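Local coordinates for peptidase, M20/M25/M40 family (Staphylococcus aureus, PDB 4EWT), which is an amidohydrolase of the M20 peptidase family that probably cleaves amide bonds of N-acylated amino acids, using a pair of manganese ions, at the manganese (II) ion site and the interface of chains A and B. Residues are numbered along the deposited sequence; one frame, centred on the assembly and turned at random. Chains: chain A/B, Peptidase, M20/M25/M40 family.

Contact 1: the manganese (II) ion site. Residues chain A 78, 80, 82, 103, 105, 108, 138-139, 164-165, 333, 362. With MN (manganese (II) ion), chain C; MN (manganese (II) ion), chain D.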
loop_
_atom_site.group_PDB
_atom_site.type_symbol
_atom_site.label_atom_id
_atom_site.label_comp_id
_atom_site.label_asym_id
_atom_site.label_seq_id
_atom_site.Cartn_x
_atom_site.Cartn_y
_atom_site.Cartn_z
ATOM N N ASP A 78 39.713 -17.444 9.310
ATOM C CA ASP A 78 39.784 -16.222 8.496
ATOM C C ASP A 78 40.538 -15.108 9.224
ATOM O O ASP A 78 40.665 -15.144 10.458
ATOM C CB ASP A 78 38.392 -15.760 8.015
ATOM C CG ASP A 78 37.305 -15.909 9.079
ATOM O OD1 ASP A 78 37.598 -16.255 10.248
ATOM O OD2 ASP A 78 36.133 -15.668 8.738
ATOM N N ASP A 80 40.719 -11.399 7.801
ATOM C CA ASP A 80 40.417 -10.024 7.391
ATOM C C ASP A 80 39.641 -9.279 8.473
ATOM O O ASP A 80 38.907 -9.888 9.263
ATOM C CB ASP A 80 39.661 -9.971 6.048
ATOM C CG ASP A 80 38.333 -10.731 6.077
ATOM O OD1 ASP A 80 38.202 -11.746 6.802
ATOM O OD2 ASP A 80 37.413 -10.319 5.336
ATOM N N LEU A 82 37.432 -5.308 9.420
ATOM C CA LEU A 82 36.302 -4.524 8.896
ATOM C C LEU A 82 36.548 -3.005 8.929
ATOM O O LEU A 82 37.364 -2.536 9.728
ATOM C CB LEU A 82 35.040 -4.849 9.698
ATOM C CG LEU A 82 34.402 -6.221 9.503
ATOM C CD1 LEU A 82 33.675 -6.640 10.772
ATOM C CD2 LEU A 82 33.459 -6.201 8.312
ATOM N N CYS A 103 34.958 -8.935 14.339
ATOM C CA CYS A 103 34.289 -10.241 14.162
ATOM C C CYS A 103 35.098 -11.415 14.740
ATOM O O CYS A 103 34.737 -12.580 14.552
ATOM C CB CYS A 103 33.970 -10.496 12.683
ATOM S SG CYS A 103 32.506 -11.529 12.374
ATOM N N HIS A 105 38.153 -12.396 14.027
ATOM C CA HIS A 105 39.041 -13.056 13.063
ATOM C C HIS A 105 40.493 -13.083 13.557
ATOM O O HIS A 105 41.245 -13.997 13.236
ATOM C CB HIS A 105 38.959 -12.378 11.692
ATOM C CG HIS A 105 37.646 -12.557 10.993
ATOM N ND1 HIS A 105 37.451 -12.189 9.678
ATOM C CD2 HIS A 105 36.463 -13.064 11.419
ATOM C CE1 HIS A 105 36.210 -12.459 9.325
ATOM N NE2 HIS A 105 35.589 -12.986 10.363
ATOM N N HIS A 108 40.351 -16.046 15.782
ATOM C CA HIS A 108 40.390 -17.253 14.966
ATOM C C HIS A 108 41.817 -17.586 14.496
ATOM O O HIS A 108 42.251 -18.734 14.569
ATOM C CB HIS A 108 39.448 -17.157 13.773
ATOM C CG HIS A 108 38.019 -16.902 14.150
ATOM N ND1 HIS A 108 37.124 -16.306 13.290
ATOM C CD2 HIS A 108 37.338 -17.146 15.295
ATOM C CE1 HIS A 108 35.948 -16.202 13.884
ATOM N NE2 HIS A 108 36.053 -16.696 15.103
ATOM N N GLU A 138 37.006 -12.640 3.891
ATOM C CA GLU A 138 35.728 -13.266 4.253
ATOM C C GLU A 138 34.569 -12.261 4.219
ATOM O O GLU A 138 33.460 -12.602 3.821
ATOM C CB GLU A 138 35.833 -13.936 5.636
ATOM C CG GLU A 138 34.615 -14.773 6.060
ATOM C CD GLU A 138 33.435 -13.945 6.572
ATOM O OE1 GLU A 138 33.666 -12.885 7.206
ATOM O OE2 GLU A 138 32.273 -14.362 6.341
ATOM N N GLU A 139 34.841 -11.020 4.615
ATOM C CA GLU A 139 33.791 -10.041 4.919
ATOM C C GLU A 139 33.125 -9.355 3.731
ATOM O O GLU A 139 31.972 -8.907 3.832
ATOM C CB GLU A 139 34.330 -8.980 5.883
ATOM C CG GLU A 139 34.702 -9.533 7.253
ATOM C CD GLU A 139 33.494 -9.902 8.106
ATOM O OE1 GLU A 139 32.350 -9.911 7.600
ATOM O OE2 GLU A 139 33.694 -10.194 9.303
ATOM N N HIS A 164 33.731 -20.336 14.686
ATOM C CA HIS A 164 33.580 -18.910 14.876
ATOM C C HIS A 164 33.307 -18.645 16.348
ATOM O O HIS A 164 32.440 -19.292 16.954
ATOM C CB HIS A 164 32.420 -18.378 14.022
ATOM C CG HIS A 164 32.597 -16.962 13.579
ATOM N ND1 HIS A 164 32.520 -15.899 14.449
ATOM C CD2 HIS A 164 32.855 -16.434 12.360
ATOM C CE1 HIS A 164 32.710 -14.774 13.783
ATOM N NE2 HIS A 164 32.907 -15.069 12.511
ATOM N N VAL A 165 34.070 -17.723 16.929
ATOM C CA VAL A 165 33.759 -17.179 18.253
ATOM C C VAL A 165 32.463 -16.367 18.192
ATOM O O VAL A 165 32.236 -15.609 17.237
ATOM C CB VAL A 165 34.892 -16.281 18.803
ATOM C CG1 VAL A 165 36.137 -17.117 19.124
ATOM C CG2 VAL A 165 35.225 -15.129 17.828
ATOM N N GLU A 333 28.068 -16.005 5.862
ATOM C CA GLU A 333 29.411 -16.438 6.173
ATOM C C GLU A 333 29.944 -17.131 4.925
ATOM O O GLU A 333 29.272 -18.013 4.374
ATOM C CB GLU A 333 29.350 -17.389 7.382
ATOM C CG GLU A 333 30.576 -18.236 7.643
ATOM C CD GLU A 333 31.811 -17.428 7.933
ATOM O OE1 GLU A 333 31.766 -16.603 8.871
ATOM O OE2 GLU A 333 32.820 -17.619 7.218
ATOM N N HIS A 362 30.588 -6.792 14.525
ATOM C CA HIS A 362 30.638 -5.579 13.687
ATOM C C HIS A 362 30.381 -4.254 14.431
ATOM O O HIS A 362 30.538 -3.183 13.853
ATOM C CB HIS A 362 29.645 -5.660 12.518
ATOM C CG HIS A 362 30.015 -6.669 11.478
ATOM N ND1 HIS A 362 30.001 -6.386 10.131
ATOM C CD2 HIS A 362 30.414 -7.960 11.585
ATOM C CE1 HIS A 362 30.361 -7.460 9.451
ATOM N NE2 HIS A 362 30.622 -8.428 10.311
HETATM MN MN MN C . 31.783 -10.646 10.220
HETATM MN MN MN D . 33.442 -13.493 10.958
HETATM O O HOH W 1 32.084 -12.744 9.029
HETATM O O HOH W 2 33.960 -15.284 9.683
#
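Two manganese ions, 3.4 Å apart, form the dinuclear centre of this M20-family amidohydrolase, and A:Cys103 joins them. Its CB stands back from both metals; SG, anti to the backbone N (chi1 -150°), bridges them, presumably as a thiolate, 2.4 Å from the chain C ion and 2.6 Å from the chain D ion. Water 1 is the second bridge. It also meets the carboxylate OE1 of A:Glu138, the general base in this family, and is probably the hydrolytic nucleophile.

A:Glu139 OE2 and A:His362 NE2 also bind the chain C ion, with A:Glu139 OE1 at a looser 2.8 Å; this shell is irregular, perhaps with unseen ligands. CD1 of A:Leu82 sits over the centre of the A:His362 ring, 3.5 Å above its plane. The chain D ion, near trigonal bipyramidal, takes NE2 of A:His105, NE2 of A:His164 and water 2, which also contacts A:Asp78 OD2 and A:Glu333 OE1.

A second shell fixes the ligands. A:His105 ND1 donates to A:Asp80 O, while A:Asp80 OD2 takes the backbone N-H of A:Glu139 on its syn lone pair. A:His164 ND1 donates to A:Val165 O (2.8 Å), in its own ring plane but from above the carbonyl plane. A:His108 lays CE1 over the centre of the A:His164 ring and gives ND1-H to the syn lone pair of A:Asp78 OD1.

The ligands gather from loops, the start of helix 105-120 and strand 159-166, within the catalytic domain.

Contact 2: the interface of chains A and B. Residues chain A 221, 226, 276; chain B 205-206, 283-286.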
loop_
_atom_site.group_PDB
_atom_site.type_symbol
_atom_site.label_atom_id
_atom_site.label_comp_id
_atom_site.label_asym_id
_atom_site.label_seq_id
_atom_site.Cartn_x
_atom_site.Cartn_y
_atom_site.Cartn_z
ATOM N N THR A 221 4.865 -8.502 0.881
ATOM C CA THR A 221 4.184 -9.781 0.715
ATOM C C THR A 221 5.114 -10.929 0.390
ATOM O O THR A 221 4.728 -12.079 0.557
ATOM C CB THR A 221 3.076 -9.754 -0.357
ATOM O OG1 THR A 221 3.641 -9.359 -1.621
ATOM C CG2 THR A 221 1.940 -8.814 0.052
ATOM N N ARG A 226 4.546 -15.139 0.643
ATOM C CA ARG A 226 5.159 -16.066 -0.322
ATOM C C ARG A 226 6.079 -17.110 0.318
ATOM O O ARG A 226 6.335 -18.170 -0.269
ATOM C CB ARG A 226 5.936 -15.274 -1.376
ATOM C CG ARG A 226 5.053 -14.370 -2.221
ATOM C CD ARG A 226 3.963 -15.173 -2.903
ATOM N NE ARG A 226 3.350 -14.430 -3.999
ATOM C CZ ARG A 226 2.074 -14.536 -4.350
ATOM N NH1 ARG A 226 1.272 -15.332 -3.660
ATOM N NH2 ARG A 226 1.604 -13.832 -5.376
ATOM N N ARG A 276 8.901 -11.166 -9.972
ATOM C CA ARG A 276 7.479 -11.088 -10.376
ATOM C C ARG A 276 6.897 -9.712 -10.067
ATOM O O ARG A 276 6.195 -9.106 -10.885
ATOM C CB ARG A 276 6.628 -12.154 -9.654
ATOM C CG ARG A 276 5.186 -12.302 -10.236
ATOM C CD ARG A 276 4.211 -12.883 -9.184
ATOM N NE ARG A 276 4.631 -14.192 -8.700
ATOM C CZ ARG A 276 4.303 -15.353 -9.264
ATOM N NH1 ARG A 276 3.508 -15.402 -10.349
ATOM N NH2 ARG A 276 4.752 -16.484 -8.725
ATOM N N ALA B 205 -0.774 -20.805 -1.051
ATOM C CA ALA B 205 -1.970 -20.128 -1.506
ATOM C C ALA B 205 -1.626 -18.848 -2.293
ATOM O O ALA B 205 -0.464 -18.428 -2.341
ATOM C CB ALA B 205 -2.837 -19.817 -0.309
ATOM N N ASN B 206 -2.623 -18.243 -2.919
ATOM C CA ASN B 206 -2.461 -16.904 -3.495
ATOM C C ASN B 206 -3.640 -16.057 -2.997
ATOM O O ASN B 206 -4.797 -16.233 -3.419
ATOM C CB ASN B 206 -2.336 -16.963 -5.033
ATOM C CG ASN B 206 -1.781 -15.664 -5.644
ATOM O OD1 ASN B 206 -1.223 -14.801 -4.942
ATOM N ND2 ASN B 206 -1.937 -15.523 -6.972
ATOM N N ASP B 283 -0.234 -9.523 -13.257
ATOM C CA ASP B 283 1.192 -9.697 -13.446
ATOM C C ASP B 283 1.971 -9.541 -12.125
ATOM O O ASP B 283 2.914 -10.288 -11.896
ATOM C CB ASP B 283 1.726 -8.738 -14.524
ATOM C CG ASP B 283 1.017 -8.908 -15.877
ATOM O OD1 ASP B 283 0.375 -9.962 -16.122
ATOM O OD2 ASP B 283 1.112 -7.967 -16.712
ATOM N N MET B 284 1.567 -8.626 -11.243
ATOM C CA MET B 284 2.284 -8.475 -9.959
ATOM C C MET B 284 1.997 -9.586 -8.961
ATOM O O MET B 284 2.897 -10.033 -8.266
ATOM C CB MET B 284 1.983 -7.121 -9.268
ATOM C CG MET B 284 2.703 -5.947 -9.883
ATOM S SD MET B 284 2.534 -4.392 -8.980
ATOM C CE MET B 284 3.617 -4.664 -7.575
ATOM N N TYR B 285 0.741 -10.007 -8.861
ATOM C CA TYR B 285 0.358 -10.968 -7.813
ATOM C C TYR B 285 0.033 -12.354 -8.321
ATOM O O TYR B 285 -0.206 -13.249 -7.517
ATOM C CB TYR B 285 -0.799 -10.439 -6.986
ATOM C CG TYR B 285 -0.401 -9.273 -6.149
ATOM C CD1 TYR B 285 0.121 -9.476 -4.885
ATOM C CD2 TYR B 285 -0.544 -7.969 -6.611
ATOM C CE1 TYR B 285 0.498 -8.421 -4.092
ATOM C CE2 TYR B 285 -0.156 -6.893 -5.820
ATOM C CZ TYR B 285 0.370 -7.139 -4.560
ATOM O OH TYR B 285 0.753 -6.127 -3.718
ATOM N N GLY B 286 0.046 -12.535 -9.645
ATOM C CA GLY B 286 -0.230 -13.846 -10.240
ATOM C C GLY B 286 -1.679 -14.282 -10.090
ATOM O O GLY B 286 -2.006 -15.435 -10.332
HETATM O O HOH W 3 3.294 -11.423 -5.889
HETATM O O HOH W 4 1.478 -16.764 -1.299
#
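A:Arg226, at the end of helix 208-226, reaches across to chain B and is the polar centre of this part of the two-fold interface. Its CG is anti to the carbonyl carbon (chi1 -64°), and the chain bends at chi2 before running on to the guanidinium. That group meets B:Asn206 end-on: NH1 and NH2 both donate to its amide oxygen OD1, NH1 at 2.9 Å. OD1 lies in the guanidinium plane, whereas the two nitrogens stand above the amide's carbonyl plane rather than on a lone pair. The two flat groups are accordingly turned 51° against each other.

NH2 also makes a weak bond to the backbone carbonyl O of B:Tyr285. That same oxygen accepts a better-directed bond from B:Asn206 ND2 at 2.9 Å, in the carbonyl plane and on a lone pair. This second-shell bond fixes the rotation of the amide and leaves OD1 turned to the arginine. Water extends the grip on both flanks: water 4 links NH1 to B:Ala205 O, and water 3 links NH2 to B:Met284 O.

A:Arg276, on helix 264-285, works differently. It starts anti to the backbone N (chi1 -169°) and extends through chi2, which lays CG and CD against the C-terminal end of the partner's helix 264-285; the bend at chi3 then turns the guanidinium away from that line. CD touches B:Met284 O at 3.3 Å, CG rests near B:Asp283 O, and NH1 comes beside B:Gly286 CA. Its positive charge may be favoured by the carbonyl-rich helix end.

B:Tyr285, with CG anti to the carbonyl carbon, brings ring atom CE1 within van der Waals range of A:Thr221 OG1, 4.1 Å away, the two side chains crossing at about a right angle.

Repeated by the two-fold, the patch ties helices 208-226 and 264-285 of one copy to the C-terminal end of helix 264-285 and the loop at 205-206 of the other, and probably helps hold a dimer.

Contact 1 and contact 2 lie about 38 Å apart, measured between the centres of their C-alpha atoms, and share no residue or secondary-structure element. In chain A, contact 1 draws on helix 105-120 and strand 159-166, whereas contact 2 draws on helices 208-226 and 264-285 of a separate, smaller domain. Metal chemistry and pairing are therefore handled by different parts of the chain. Because the smaller domains meet, the catalytic domains stand at opposite ends of the A–B pair, each with its own metal pair. Any influence of pairing on catalysis would have to pass between domains, which the structure alone does not show.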